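Local coordinates for protein YrbA (Sinorhizobium meliloti 2011, PDB 5NFM) that binds divalent metal cations such as copper through two conserved histidines and belongs to the BolA-like family, at residues 50-55 with 67-72. Sequence-based numbering, arbitrary orientation. Where two conformers were deposited one is given.
Sequences QMVYNA and LALQTS
L69 meets both V52 and Y53, and together L69 and V52 account for most of the contact between segments 50-55 and 67-72. From CB of L69, which points at the helix, the chain turns so that CG lies anti to the carbonyl carbon (chi1 -64°), and at CG it forks. Branch L69 CD1 goes to the tyrosine, 3.8 Å from Y53 CZ, and also comes near V52 CB. L69 CD1 makes an off-centre CH-pi contact with the Y53 ring, 4.2 Å from its centroid and 29° off its normal. Branch L69 CD2 turns to the valine, 3.8 Å from V52 CG1, and the two side chains lie alongside each other, pointing opposite ways.

V52 spreads its methyls along the strand. CG1, anti to the backbone N, also faces L67, with V52 CG1 4.4 Å from L67 CD2, whereas V52 CG2 meets T71 tip to tip, 4.1 Å from T71 CG2. One valine thus touches three successive inward-pointing residues of the strand. The hydroxyl of T71 is turned to a different task, a hydrogen bond with Q48 earlier in the helix.

No direct hydrogen bond joins the segments; a water does so instead. It lies in the plane of the Y53 ring at its edge, 2.6 Å from Y53 OH, and is 2.7 Å from L67 O, linking the phenol to the start of the strand. F40 touches V52 and T71, while I63 and L64 of helix 63-66 lie against Y53.

The apolar layer lies between helix 45-56 and the sheet, and the helix belongs to the connection between the parallel neighbours 31-36 and 67-72, a beta-alpha-beta crossover, as in the alpha/beta fold of BolA-like proteins.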
loop_
_atom_site.group_PDB
_atom_site.type_symbol
_atom_site.label_atom_id
_atom_site.label_comp_id
_atom_site.label_asym_id
_atom_site.label_seq_id
_atom_site.Cartn_x
_atom_site.Cartn_y
_atom_site.Cartn_z
ATOM N N GLN A 50 0.543 -5.050 -7.524
ATOM C CA GLN A 50 0.140 -6.410 -7.174
ATOM C C GLN A 50 0.713 -6.825 -5.817
ATOM O O GLN A 50 0.029 -7.479 -5.015
ATOM C CB GLN A 50 0.582 -7.387 -8.274
ATOM C CG GLN A 50 0.142 -8.825 -8.017
ATOM C CD GLN A 50 -1.370 -8.951 -8.055
ATOM O OE1 GLN A 50 -1.997 -8.655 -9.085
ATOM N NE2 GLN A 50 -1.972 -9.361 -6.944
ATOM N N MET A 51 1.984 -6.496 -5.562
ATOM C CA MET A 51 2.594 -6.846 -4.279
ATOM C C MET A 51 1.887 -6.157 -3.119
ATOM O O MET A 51 1.758 -6.738 -2.031
ATOM C CB MET A 51 4.078 -6.487 -4.283
ATOM C CG MET A 51 4.881 -7.343 -5.244
ATOM S SD MET A 51 6.620 -6.887 -5.302
ATOM C CE MET A 51 7.149 -7.398 -3.673
ATOM N N VAL A 52 1.447 -4.909 -3.316
ATOM C CA VAL A 52 0.722 -4.206 -2.258
ATOM C C VAL A 52 -0.651 -4.840 -2.032
ATOM O O VAL A 52 -1.051 -5.074 -0.886
ATOM C CB VAL A 52 0.621 -2.697 -2.553
ATOM C CG1 VAL A 52 -0.147 -2.006 -1.417
ATOM C CG2 VAL A 52 2.015 -2.083 -2.706
ATOM N N TYR A 53 -1.392 -5.137 -3.112
ATOM C CA TYR A 53 -2.664 -5.827 -2.926
ATOM C C TYR A 53 -2.452 -7.134 -2.164
ATOM O O TYR A 53 -3.215 -7.466 -1.244
ATOM C CB TYR A 53 -3.368 -6.102 -4.267
ATOM C CG TYR A 53 -3.729 -4.865 -5.060
ATOM C CD1 TYR A 53 -4.417 -3.808 -4.478
ATOM C CD2 TYR A 53 -3.391 -4.766 -6.403
ATOM C CE1 TYR A 53 -4.747 -2.678 -5.211
ATOM C CE2 TYR A 53 -3.706 -3.641 -7.142
ATOM C CZ TYR A 53 -4.379 -2.595 -6.548
ATOM O OH TYR A 53 -4.678 -1.491 -7.312
ATOM N N ASN A 54 -1.413 -7.891 -2.527
ATOM C CA ASN A 54 -1.150 -9.144 -1.822
ATOM C C ASN A 54 -0.961 -8.899 -0.327
ATOM O O ASN A 54 -1.450 -9.673 0.503
ATOM C CB ASN A 54 0.113 -9.821 -2.361
ATOM C CG ASN A 54 -0.041 -10.363 -3.766
ATOM O OD1 ASN A 54 -1.142 -10.407 -4.328
ATOM N ND2 ASN A 54 1.075 -10.795 -4.336
ATOM N N ALA A 55 -0.217 -7.845 0.034
ATOM C CA ALA A 55 0.085 -7.584 1.438
ATOM C C ALA A 55 -1.171 -7.283 2.255
ATOM O O ALA A 55 -1.204 -7.568 3.460
ATOM C CB ALA A 55 1.083 -6.433 1.557
ATOM N N LEU A 67 -7.863 2.092 -2.141
ATOM C CA LEU A 67 -6.457 2.315 -1.794
ATOM C C LEU A 67 -5.717 2.741 -3.064
ATOM O O LEU A 67 -5.261 1.899 -3.846
ATOM C CB LEU A 67 -5.840 1.061 -1.170
ATOM C CG LEU A 67 -4.444 1.277 -0.575
ATOM C CD1 LEU A 67 -4.481 2.249 0.595
ATOM C CD2 LEU A 67 -3.851 -0.051 -0.149
ATOM N N ALA A 68 -5.612 4.055 -3.275
ATOM C CA ALA A 68 -4.931 4.594 -4.450
ATOM C C ALA A 68 -3.423 4.554 -4.211
ATOM O O ALA A 68 -2.944 5.047 -3.189
ATOM C CB ALA A 68 -5.388 6.029 -4.698
ATOM N N LEU A 69 -2.676 3.987 -5.158
ATOM C CA LEU A 69 -1.298 3.586 -4.914
ATOM C C LEU A 69 -0.265 4.408 -5.681
ATOM O O LEU A 69 -0.453 4.759 -6.854
ATOM C CB LEU A 69 -1.094 2.113 -5.289
ATOM C CG LEU A 69 -1.884 1.100 -4.452
ATOM C CD1 LEU A 69 -1.712 -0.308 -4.999
ATOM C CD2 LEU A 69 -1.469 1.151 -2.989
ATOM N N GLN A 70 0.849 4.663 -5.002
ATOM C CA GLN A 70 2.066 5.187 -5.604
ATOM C C GLN A 70 3.211 4.341 -5.072
ATOM O O GLN A 70 3.353 4.194 -3.854
ATOM C CB GLN A 70 2.239 6.652 -5.191
ATOM C CG GLN A 70 3.537 7.323 -5.546
ATOM C CD GLN A 70 3.609 8.726 -4.961
ATOM O OE1 GLN A 70 2.672 9.187 -4.303
ATOM N NE2 GLN A 70 4.723 9.407 -5.188
ATOM N N THR A 71 4.009 3.771 -5.969
ATOM C CA THR A 71 5.090 2.891 -5.568
ATOM C C THR A 71 6.376 3.258 -6.294
ATOM O O THR A 71 6.365 3.800 -7.404
ATOM C CB THR A 71 4.724 1.420 -5.846
ATOM O OG1 THR A 71 4.277 1.282 -7.194
ATOM C CG2 THR A 71 3.615 0.945 -4.917
ATOM N N SER A 72 7.498 2.918 -5.663
ATOM C CA SER A 72 8.806 3.178 -6.245
ATOM C C SER A 72 9.853 2.397 -5.463
ATOM O O SER A 72 9.603 1.901 -4.361
ATOM C CB SER A 72 9.146 4.672 -6.197
ATOM O OG SER A 72 9.093 5.140 -4.860
HETATM O O HOH W 1 -5.794 0.551 -6.112
#